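Local coordinates for protein Can2 (Sulfobacillus thermosulfidooxidans, PDB 7BDV) that binds the second messenger cyclic tetra-adenylate and acts as a dual-specificity nuclease that potentiates type III CRISPR defence, at residues I9-Y14 / N112-I117; L173-S178 / G239-H244; K311-T316 / L343-Y348. All blocks are in the same frame, centred on the assembly; numbering follows the deposited sequence.

Contact 1 (I9-Y14 / N112-I117); sequences IIHDTY and NHRPII
R114 NH2 donates a hydrogen bond to H11 ND1 at 2.7 Å, short but weak, because the N-H points well off the acceptor (116°). Each nitrogen lies near the plane of the other group, at its edge, although ring and guanidinium are turned 56° apart. The arginine reaches this place through a chain bent at chi2 and chi3, and the firmer partner of its guanidinium is elsewhere: NE gives a hydrogen bond to the carbonyl oxygen of A90. The imidazole is also held between two apolar groups. P115 CG lies over one face in a CH-pi contact, 3.4 Å from the ring centroid, while I10 CG2 covers the opposite face 3.8 Å above the plane. Farther along the strands, I117 CD1 meets the edge of the Y14 ring, at 4.1 Å from CE1; Y14 OH itself bonds to N93 and N25. Both segments flank strand 90-93, which lies between the parallel strands 13-17 and 116-120 of the CARF sheet, and H11, P115 and I117 all pack on I91. If ND1 accepts as the weak geometry suggests, it carries no proton, and the nearby positive charge would tend to disfavour protonation of the ring.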
loop_
_atom_site.group_PDB
_atom_site.type_symbol
_atom_site.label_atom_id
_atom_site.label_comp_id
_atom_site.label_asym_id
_atom_site.label_seq_id
_atom_site.Cartn_x
_atom_site.Cartn_y
_atom_site.Cartn_z
ATOM N N ILE A 9 -37.194 -1.804 -8.428
ATOM C CA ILE A 9 -38.623 -1.399 -8.669
ATOM C C ILE A 9 -39.471 -1.915 -7.500
ATOM O O ILE A 9 -40.228 -1.124 -6.919
ATOM C CB ILE A 9 -39.155 -1.903 -10.027
ATOM N N ILE A 10 -39.279 -3.187 -7.135
ATOM C CA ILE A 10 -39.989 -3.909 -6.040
ATOM C C ILE A 10 -39.435 -3.489 -4.664
ATOM O O ILE A 10 -40.230 -3.373 -3.715
ATOM C CB ILE A 10 -39.850 -5.429 -6.275
ATOM C CG1 ILE A 10 -40.437 -5.842 -7.629
ATOM C CG2 ILE A 10 -40.460 -6.220 -5.120
ATOM C CD1 ILE A 10 -39.852 -7.120 -8.190
ATOM N N HIS A 11 -38.121 -3.311 -4.541
ATOM C CA HIS A 11 -37.424 -3.031 -3.259
ATOM C C HIS A 11 -36.940 -1.574 -3.249
ATOM O O HIS A 11 -35.954 -1.293 -3.946
ATOM C CB HIS A 11 -36.289 -4.043 -3.073
ATOM C CG HIS A 11 -36.722 -5.456 -3.259
ATOM N ND1 HIS A 11 -37.442 -6.126 -2.293
ATOM C CD2 HIS A 11 -36.516 -6.337 -4.263
ATOM C CE1 HIS A 11 -37.668 -7.360 -2.686
ATOM N NE2 HIS A 11 -37.107 -7.519 -3.896
ATOM N N ASP A 12 -37.607 -0.697 -2.486
ATOM C CA ASP A 12 -37.461 0.789 -2.542
ATOM C C ASP A 12 -36.170 1.274 -1.850
ATOM O O ASP A 12 -35.693 2.377 -2.168
ATOM C CB ASP A 12 -38.672 1.449 -1.879
ATOM N N THR A 13 -35.640 0.505 -0.896
ATOM C CA THR A 13 -34.671 0.992 0.117
ATOM C C THR A 13 -33.407 0.134 0.046
ATOM O O THR A 13 -33.511 -1.095 0.218
ATOM C CB THR A 13 -35.330 1.003 1.504
ATOM O OG1 THR A 13 -36.450 1.906 1.478
ATOM C CG2 THR A 13 -34.375 1.417 2.598
ATOM N N TYR A 14 -32.272 0.761 -0.215
ATOM C CA TYR A 14 -30.940 0.117 -0.341
ATOM C C TYR A 14 -30.142 0.423 0.931
ATOM O O TYR A 14 -29.978 1.601 1.283
ATOM C CB TYR A 14 -30.330 0.621 -1.644
ATOM C CG TYR A 14 -28.904 0.255 -1.921
ATOM C CD1 TYR A 14 -28.577 -0.980 -2.431
ATOM C CD2 TYR A 14 -27.892 1.169 -1.737
ATOM C CE1 TYR A 14 -27.271 -1.294 -2.782
ATOM C CE2 TYR A 14 -26.576 0.872 -2.061
ATOM C CZ TYR A 14 -26.269 -0.382 -2.549
ATOM O OH TYR A 14 -24.980 -0.697 -2.859
ATOM N N ASN A 112 -35.966 -12.076 7.677
ATOM C CA ASN A 112 -37.120 -11.373 7.044
ATOM C C ASN A 112 -37.218 -11.668 5.546
ATOM O O ASN A 112 -37.898 -10.902 4.866
ATOM C CB ASN A 112 -37.043 -9.866 7.254
ATOM C CG ASN A 112 -37.347 -9.445 8.671
ATOM O OD1 ASN A 112 -38.470 -9.047 8.965
ATOM N ND2 ASN A 112 -36.386 -9.588 9.568
ATOM N N HIS A 113 -36.561 -12.724 5.049
ATOM C CA HIS A 113 -36.607 -13.174 3.632
ATOM C C HIS A 113 -36.401 -11.994 2.672
ATOM O O HIS A 113 -37.150 -11.896 1.672
ATOM C CB HIS A 113 -37.919 -13.936 3.362
ATOM C CG HIS A 113 -38.073 -15.125 4.248
ATOM N ND1 HIS A 113 -38.709 -15.045 5.475
ATOM C CD2 HIS A 113 -37.628 -16.399 4.122
ATOM C CE1 HIS A 113 -38.663 -16.226 6.067
ATOM N NE2 HIS A 113 -37.997 -17.075 5.258
ATOM N N ARG A 114 -35.411 -11.145 2.951
ATOM C CA ARG A 114 -35.082 -9.956 2.126
ATOM C C ARG A 114 -33.977 -10.308 1.133
ATOM O O ARG A 114 -33.151 -11.188 1.389
ATOM C CB ARG A 114 -34.642 -8.788 3.007
ATOM C CG ARG A 114 -35.640 -8.341 4.065
ATOM C CD ARG A 114 -37.051 -8.051 3.567
ATOM N NE ARG A 114 -37.064 -7.230 2.381
ATOM C CZ ARG A 114 -37.856 -7.378 1.332
ATOM N NH1 ARG A 114 -38.787 -8.320 1.319
ATOM N NH2 ARG A 114 -37.728 -6.525 0.331
ATOM N N PRO A 115 -33.946 -9.622 -0.029
ATOM C CA PRO A 115 -32.823 -9.706 -0.947
ATOM C C PRO A 115 -31.515 -9.171 -0.334
ATOM O O PRO A 115 -31.491 -8.148 0.360
ATOM C CB PRO A 115 -33.205 -8.850 -2.159
ATOM C CG PRO A 115 -34.660 -8.456 -1.949
ATOM C CD PRO A 115 -35.007 -8.734 -0.508
ATOM N N ILE A 116 -30.428 -9.877 -0.618
ATOM C CA ILE A 116 -29.076 -9.540 -0.104
ATOM C C ILE A 116 -28.100 -9.708 -1.262
ATOM O O ILE A 116 -28.017 -10.815 -1.802
ATOM C CB ILE A 116 -28.678 -10.404 1.107
ATOM C CG1 ILE A 116 -29.680 -10.299 2.250
ATOM C CG2 ILE A 116 -27.277 -10.005 1.562
ATOM C CD1 ILE A 116 -29.518 -11.382 3.329
ATOM N N ILE A 117 -27.384 -8.639 -1.603
ATOM C CA ILE A 117 -26.402 -8.623 -2.708
ATOM C C ILE A 117 -24.986 -8.492 -2.130
ATOM O O ILE A 117 -24.817 -7.939 -1.052
ATOM C CB ILE A 117 -26.739 -7.507 -3.696
ATOM C CG1 ILE A 117 -26.432 -6.118 -3.127
ATOM C CG2 ILE A 117 -28.186 -7.636 -4.150
ATOM C CD1 ILE A 117 -26.422 -5.041 -4.175
#

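Contact 2 (L173-S178 / G239-H244); sequences LFAQNS and GGWFEH
F174 leaves helix 168-176 toward W241, and its first side-chain atom already makes a close contact. CB stands over the six-membered ring of the indole, 3.6 Å from its centroid and 19° off the normal, a CH-pi contact in which CE3 is the closest atom, at 3.4 Å from CB. One bond farther, CG comes nearest W241 CD2. The ortho carbon CD2 then comes down on the five-membered ring, 3.5 Å from W241 CG, and CE2 continues past W241 CD1 at 4.1 Å. Within the ring, the touching is done by the CD2-CE2 edge. The result is an edge-to-face, T-shaped pair: the F174 ring and the pyrrole ring of W241 have centroids 4.8 Å apart and planes at 79°. W241 CG lies between the backbone N and the carbonyl carbon (chi1 70°), which swings the indole toward F174. Its opposite face is backed by F242 CB from its own helix, 3.8 Å above the plane. At the far rim, W241 CZ3 approaches the backbone of the other helix, 3.7 Å from A175 N, and A175 CB makes a looser apolar approach to the same carbon. No hydrogen bond crosses between the segments; the joint is apolar and buried. Helix 182-193 brings L185 against both aromatic side chains, and helix 205-212 adds L206 and L210 to F174. F236 and I237 extend the packing along helix 231-254, while the ring of Y331 also meets W241. The pair thus sits where four helices, 168-176, 182-193, 205-212 and 231-254, come together.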
loop_
_atom_site.group_PDB
_atom_site.type_symbol
_atom_site.label_atom_id
_atom_site.label_comp_id
_atom_site.label_asym_id
_atom_site.label_seq_id
_atom_site.Cartn_x
_atom_site.Cartn_y
_atom_site.Cartn_z
ATOM N N LEU A 173 9.528 4.456 -34.789
ATOM C CA LEU A 173 10.905 3.960 -35.100
ATOM C C LEU A 173 11.674 3.718 -33.795
ATOM O O LEU A 173 12.389 2.715 -33.713
ATOM C CB LEU A 173 11.639 4.953 -36.001
ATOM N N PHE A 174 11.515 4.589 -32.793
ATOM C CA PHE A 174 12.147 4.470 -31.457
ATOM C C PHE A 174 11.650 3.221 -30.753
ATOM O O PHE A 174 12.486 2.502 -30.146
ATOM C CB PHE A 174 11.840 5.698 -30.603
ATOM C CG PHE A 174 12.678 6.914 -30.899
ATOM C CD1 PHE A 174 13.597 6.937 -31.936
ATOM C CD2 PHE A 174 12.534 8.049 -30.132
ATOM C CE1 PHE A 174 14.339 8.071 -32.203
ATOM C CE2 PHE A 174 13.303 9.172 -30.378
ATOM C CZ PHE A 174 14.209 9.179 -31.407
ATOM N N ALA A 175 10.339 2.979 -30.808
ATOM C CA ALA A 175 9.673 1.814 -30.187
ATOM C C ALA A 175 10.174 0.531 -30.850
ATOM O O ALA A 175 10.541 -0.407 -30.088
ATOM C CB ALA A 175 8.172 1.929 -30.279
ATOM N N GLN A 176 10.199 0.495 -32.187
ATOM C CA GLN A 176 10.624 -0.698 -32.985
ATOM C C GLN A 176 12.130 -0.941 -32.796
ATOM O O GLN A 176 12.545 -2.106 -32.834
ATOM C CB GLN A 176 10.282 -0.494 -34.463
ATOM C CG GLN A 176 10.608 -1.686 -35.350
ATOM C CD GLN A 176 9.769 -2.881 -34.965
ATOM O OE1 GLN A 176 8.535 -2.833 -34.966
ATOM N NE2 GLN A 176 10.437 -3.968 -34.607
ATOM N N ASN A 177 12.920 0.113 -32.596
ATOM C CA ASN A 177 14.410 0.046 -32.526
ATOM C C ASN A 177 14.922 0.198 -31.100
ATOM O O ASN A 177 16.125 0.412 -30.966
ATOM C CB ASN A 177 15.071 1.121 -33.399
ATOM C CG ASN A 177 14.836 0.901 -34.874
ATOM O OD1 ASN A 177 14.703 -0.233 -35.326
ATOM N ND2 ASN A 177 14.786 1.986 -35.625
ATOM N N SER A 178 14.081 0.053 -30.074
ATOM C CA SER A 178 14.438 0.345 -28.663
ATOM C C SER A 178 15.653 -0.515 -28.257
ATOM O O SER A 178 16.491 -0.026 -27.510
ATOM C CB SER A 178 13.263 0.120 -27.722
ATOM O OG SER A 178 12.860 -1.238 -27.733
ATOM N N GLY A 239 12.141 11.006 -22.665
ATOM C CA GLY A 239 11.193 9.897 -22.476
ATOM C C GLY A 239 9.771 10.226 -22.923
ATOM O O GLY A 239 8.906 9.345 -22.763
ATOM N N GLY A 240 9.487 11.433 -23.426
ATOM C CA GLY A 240 8.123 11.765 -23.899
ATOM C C GLY A 240 7.690 10.850 -25.027
ATOM O O GLY A 240 6.513 10.485 -25.099
ATOM N N TRP A 241 8.595 10.514 -25.951
ATOM C CA TRP A 241 8.275 9.626 -27.088
ATOM C C TRP A 241 7.689 8.301 -26.566
ATOM O O TRP A 241 6.712 7.755 -27.177
ATOM C CB TRP A 241 9.503 9.406 -27.966
ATOM C CG TRP A 241 10.561 8.572 -27.307
ATOM C CD1 TRP A 241 11.648 9.036 -26.640
ATOM C CD2 TRP A 241 10.664 7.135 -27.280
ATOM N NE1 TRP A 241 12.459 7.996 -26.266
ATOM C CE2 TRP A 241 11.858 6.820 -26.604
ATOM C CE3 TRP A 241 9.898 6.091 -27.807
ATOM C CZ2 TRP A 241 12.262 5.512 -26.366
ATOM C CZ3 TRP A 241 10.298 4.792 -27.563
ATOM C CH2 TRP A 241 11.467 4.511 -26.860
ATOM N N PHE A 242 8.230 7.767 -25.465
ATOM C CA PHE A 242 7.785 6.447 -24.957
ATOM C C PHE A 242 6.422 6.593 -24.269
ATOM O O PHE A 242 5.620 5.682 -24.379
ATOM C CB PHE A 242 8.802 5.863 -23.978
ATOM C CG PHE A 242 8.403 4.494 -23.492
ATOM C CD1 PHE A 242 8.294 3.452 -24.393
ATOM C CD2 PHE A 242 8.059 4.274 -22.154
ATOM C CE1 PHE A 242 7.897 2.195 -23.948
ATOM C CE2 PHE A 242 7.682 3.017 -21.719
ATOM C CZ PHE A 242 7.587 1.984 -22.623
ATOM N N GLU A 243 6.185 7.703 -23.583
ATOM C CA GLU A 243 4.860 8.017 -22.975
ATOM C C GLU A 243 3.813 8.031 -24.087
ATOM O O GLU A 243 2.772 7.515 -23.878
ATOM C CB GLU A 243 4.901 9.369 -22.240
ATOM C CG GLU A 243 5.951 9.444 -21.136
ATOM C CD GLU A 243 5.931 10.721 -20.298
ATOM O OE1 GLU A 243 4.855 11.011 -19.689
ATOM O OE2 GLU A 243 6.991 11.425 -20.242
ATOM N N HIS A 244 4.102 8.610 -25.239
ATOM C CA HIS A 244 3.159 8.679 -26.390
ATOM C C HIS A 244 2.994 7.262 -26.953
ATOM O O HIS A 244 1.874 6.862 -27.313
ATOM C CB HIS A 244 3.632 9.664 -27.439
ATOM C CG HIS A 244 3.448 11.095 -27.093
ATOM N ND1 HIS A 244 4.510 11.894 -26.711
ATOM C CD2 HIS A 244 2.349 11.881 -27.111
ATOM C CE1 HIS A 244 4.071 13.115 -26.468
ATOM N NE2 HIS A 244 2.741 13.137 -26.723
#

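Contact 3 (K311-T316 / L343-Y348); sequences KIDSVT and LNNSIY
D313 turns its carboxylate carbon away from its backbone N (chi1 -170°), whereas N345 sets its amide carbon opposite its own carbonyl carbon (chi1 -74°), and together these rotations lay the two flat groups over each other. The carboxylate and amide planes are 29° apart and stacked, although the side chains run at about a right angle. D313 OD2 and N345 ND2 are 3.4 Å apart, but the angle is poor and no hydrogen bond forms. The carboxylate finds its strong partners across the dimer interface: OD1 makes a salt bridge with R318 of the second subunit, and OD2 a hydrogen bond with S314 of that subunit, which also packs on N345. N345 OD1 in turn receives a weak hydrogen bond from N344 ND2.

Beside this stacked pair lies an apolar contact. The end of I347, CD1, touches the branch methyl CG2 of I312 at 3.5 Å as the two side chains cross at a slant, and CD1 also lies 4.1 Å from D313 N. This is helix-on-sheet packing in a nuclease domain of the PD-(D/E)XK clan. Helix 306-320 is the crossover between the parallel neighbouring strands 286-291 and 325-329, and helix 336-344 that between 325-329 and 347-350, giving two consecutive beta-alpha-beta units. The second helix ends in a Schellman motif with S346, of positive phi, at C-prime; S346 N bonds to L343 O at 3.2 Å, and the chain passes directly into the last strand.

Within helix 306-320, I312 O accepts from both T316 N and T316 OG1, at 3.0 and 2.8 Å, and the two donors arrive from opposite faces of the carbonyl plane.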
loop_
_atom_site.group_PDB
_atom_site.type_symbol
_atom_site.label_atom_id
_atom_site.label_comp_id
_atom_site.label_asym_id
_atom_site.label_seq_id
_atom_site.Cartn_x
_atom_site.Cartn_y
_atom_site.Cartn_z
ATOM N N LYS A 311 7.092 4.895 -4.950
ATOM C CA LYS A 311 6.097 5.964 -5.222
ATOM C C LYS A 311 4.853 5.318 -5.849
ATOM O O LYS A 311 3.752 5.551 -5.311
ATOM C CB LYS A 311 6.725 7.055 -6.094
ATOM C CG LYS A 311 5.806 8.235 -6.390
ATOM C CD LYS A 311 6.084 8.927 -7.703
ATOM C CE LYS A 311 5.621 10.367 -7.691
ATOM N NZ LYS A 311 6.618 11.254 -7.047
ATOM N N ILE A 312 5.018 4.491 -6.892
ATOM C CA ILE A 312 3.890 3.772 -7.572
ATOM C C ILE A 312 3.083 3.018 -6.508
ATOM O O ILE A 312 1.818 3.146 -6.467
ATOM C CB ILE A 312 4.402 2.798 -8.661
ATOM C CG1 ILE A 312 5.009 3.477 -9.885
ATOM C CG2 ILE A 312 3.303 1.856 -9.088
ATOM C CD1 ILE A 312 5.698 2.488 -10.845
ATOM N N ASP A 313 3.777 2.229 -5.678
ATOM C CA ASP A 313 3.125 1.411 -4.638
ATOM C C ASP A 313 2.329 2.324 -3.690
ATOM O O ASP A 313 1.161 2.029 -3.456
ATOM C CB ASP A 313 4.150 0.573 -3.878
ATOM C CG ASP A 313 3.508 -0.451 -2.961
ATOM O OD1 ASP A 313 2.453 -0.973 -3.340
ATOM O OD2 ASP A 313 4.062 -0.716 -1.874
ATOM N N SER A 314 2.944 3.382 -3.160
ATOM C CA SER A 314 2.352 4.309 -2.158
ATOM C C SER A 314 1.131 5.020 -2.767
ATOM O O SER A 314 0.031 4.919 -2.203
ATOM C CB SER A 314 3.391 5.284 -1.669
ATOM O OG SER A 314 2.813 6.294 -0.832
ATOM N N VAL A 315 1.306 5.687 -3.898
ATOM C CA VAL A 315 0.256 6.565 -4.494
ATOM C C VAL A 315 -0.932 5.720 -4.973
ATOM O O VAL A 315 -2.078 6.087 -4.650
ATOM C CB VAL A 315 0.839 7.445 -5.614
ATOM C CG1 VAL A 315 -0.248 8.251 -6.314
ATOM C CG2 VAL A 315 1.919 8.359 -5.050
ATOM N N THR A 316 -0.694 4.620 -5.692
ATOM C CA THR A 316 -1.773 3.828 -6.319
ATOM C C THR A 316 -2.660 3.213 -5.238
ATOM O O THR A 316 -3.876 3.157 -5.447
ATOM C CB THR A 316 -1.259 2.826 -7.355
ATOM O OG1 THR A 316 -0.638 1.733 -6.679
ATOM C CG2 THR A 316 -0.361 3.504 -8.364
ATOM N N LEU A 343 6.926 -7.400 -8.675
ATOM C CA LEU A 343 6.144 -8.652 -8.466
ATOM C C LEU A 343 5.634 -8.684 -7.020
ATOM O O LEU A 343 4.436 -8.918 -6.815
ATOM C CB LEU A 343 7.001 -9.888 -8.779
ATOM C CG LEU A 343 6.316 -11.234 -8.535
ATOM C CD1 LEU A 343 5.131 -11.398 -9.483
ATOM C CD2 LEU A 343 7.300 -12.393 -8.674
ATOM N N ASN A 344 6.520 -8.443 -6.056
ATOM C CA ASN A 344 6.181 -8.438 -4.614
ATOM C C ASN A 344 5.060 -7.416 -4.319
ATOM O O ASN A 344 4.254 -7.673 -3.423
ATOM C CB ASN A 344 7.420 -8.126 -3.780
ATOM C CG ASN A 344 7.171 -8.353 -2.306
ATOM O OD1 ASN A 344 6.926 -9.487 -1.907
ATOM N ND2 ASN A 344 7.199 -7.293 -1.512
ATOM N N ASN A 345 5.014 -6.297 -5.047
ATOM C CA ASN A 345 4.106 -5.151 -4.757
ATOM C C ASN A 345 2.863 -5.189 -5.659
ATOM O O ASN A 345 2.116 -4.194 -5.657
ATOM C CB ASN A 345 4.850 -3.824 -4.911
ATOM C CG ASN A 345 5.818 -3.557 -3.777
ATOM O OD1 ASN A 345 6.099 -4.429 -2.948
ATOM N ND2 ASN A 345 6.337 -2.347 -3.737
ATOM N N SER A 346 2.679 -6.276 -6.414
ATOM C CA SER A 346 1.593 -6.494 -7.405
ATOM C C SER A 346 1.607 -5.402 -8.486
ATOM O O SER A 346 0.525 -5.019 -8.962
ATOM C CB SER A 346 0.234 -6.569 -6.728
ATOM O OG SER A 346 0.134 -7.711 -5.896
ATOM N N ILE A 347 2.787 -4.918 -8.872
ATOM C CA ILE A 347 2.959 -3.942 -9.987
ATOM C C ILE A 347 3.381 -4.730 -11.223
ATOM O O ILE A 347 4.454 -5.343 -11.191
ATOM C CB ILE A 347 3.976 -2.863 -9.598
ATOM C CG1 ILE A 347 3.532 -2.099 -8.349
ATOM C CG2 ILE A 347 4.285 -1.940 -10.759
ATOM C CD1 ILE A 347 4.563 -1.162 -7.807
ATOM N N TYR A 348 2.567 -4.712 -12.273
ATOM C CA TYR A 348 2.954 -5.309 -13.578
ATOM C C TYR A 348 4.154 -4.551 -14.144
ATOM O O TYR A 348 4.227 -3.305 -14.008
ATOM C CB TYR A 348 1.758 -5.389 -14.522
ATOM C CG TYR A 348 0.955 -6.650 -14.327
ATOM C CD1 TYR A 348 0.186 -6.846 -13.182
ATOM C CD2 TYR A 348 0.951 -7.647 -15.287
ATOM C CE1 TYR A 348 -0.554 -7.999 -12.998
ATOM C CE2 TYR A 348 0.205 -8.804 -15.123
ATOM C CZ TYR A 348 -0.552 -8.980 -13.974
ATOM O OH TYR A 348 -1.306 -10.103 -13.775
#

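The three contacts follow one another along the chain and none touches another. Contact 1 belongs to the CARF domain, contact 3 to the nuclease domain, and contact 2 joins helix 168-176 to the long helix 231-254 of that nuclease region. Contacts 1 and 2 lie on opposite sides of the chain's centre, their own centres about 53 Å apart. Contact 3 is the most central and lies about 39 Å from contact 1 and 23 Å from contact 2, centre to centre. Measured by nearest atoms, the bound cyclic tetra-adenylate is about 9 Å from contact 1, 10 Å from contact 3 and 26 Å from contact 2. Of the three, contact 3 alone reaches the second subunit.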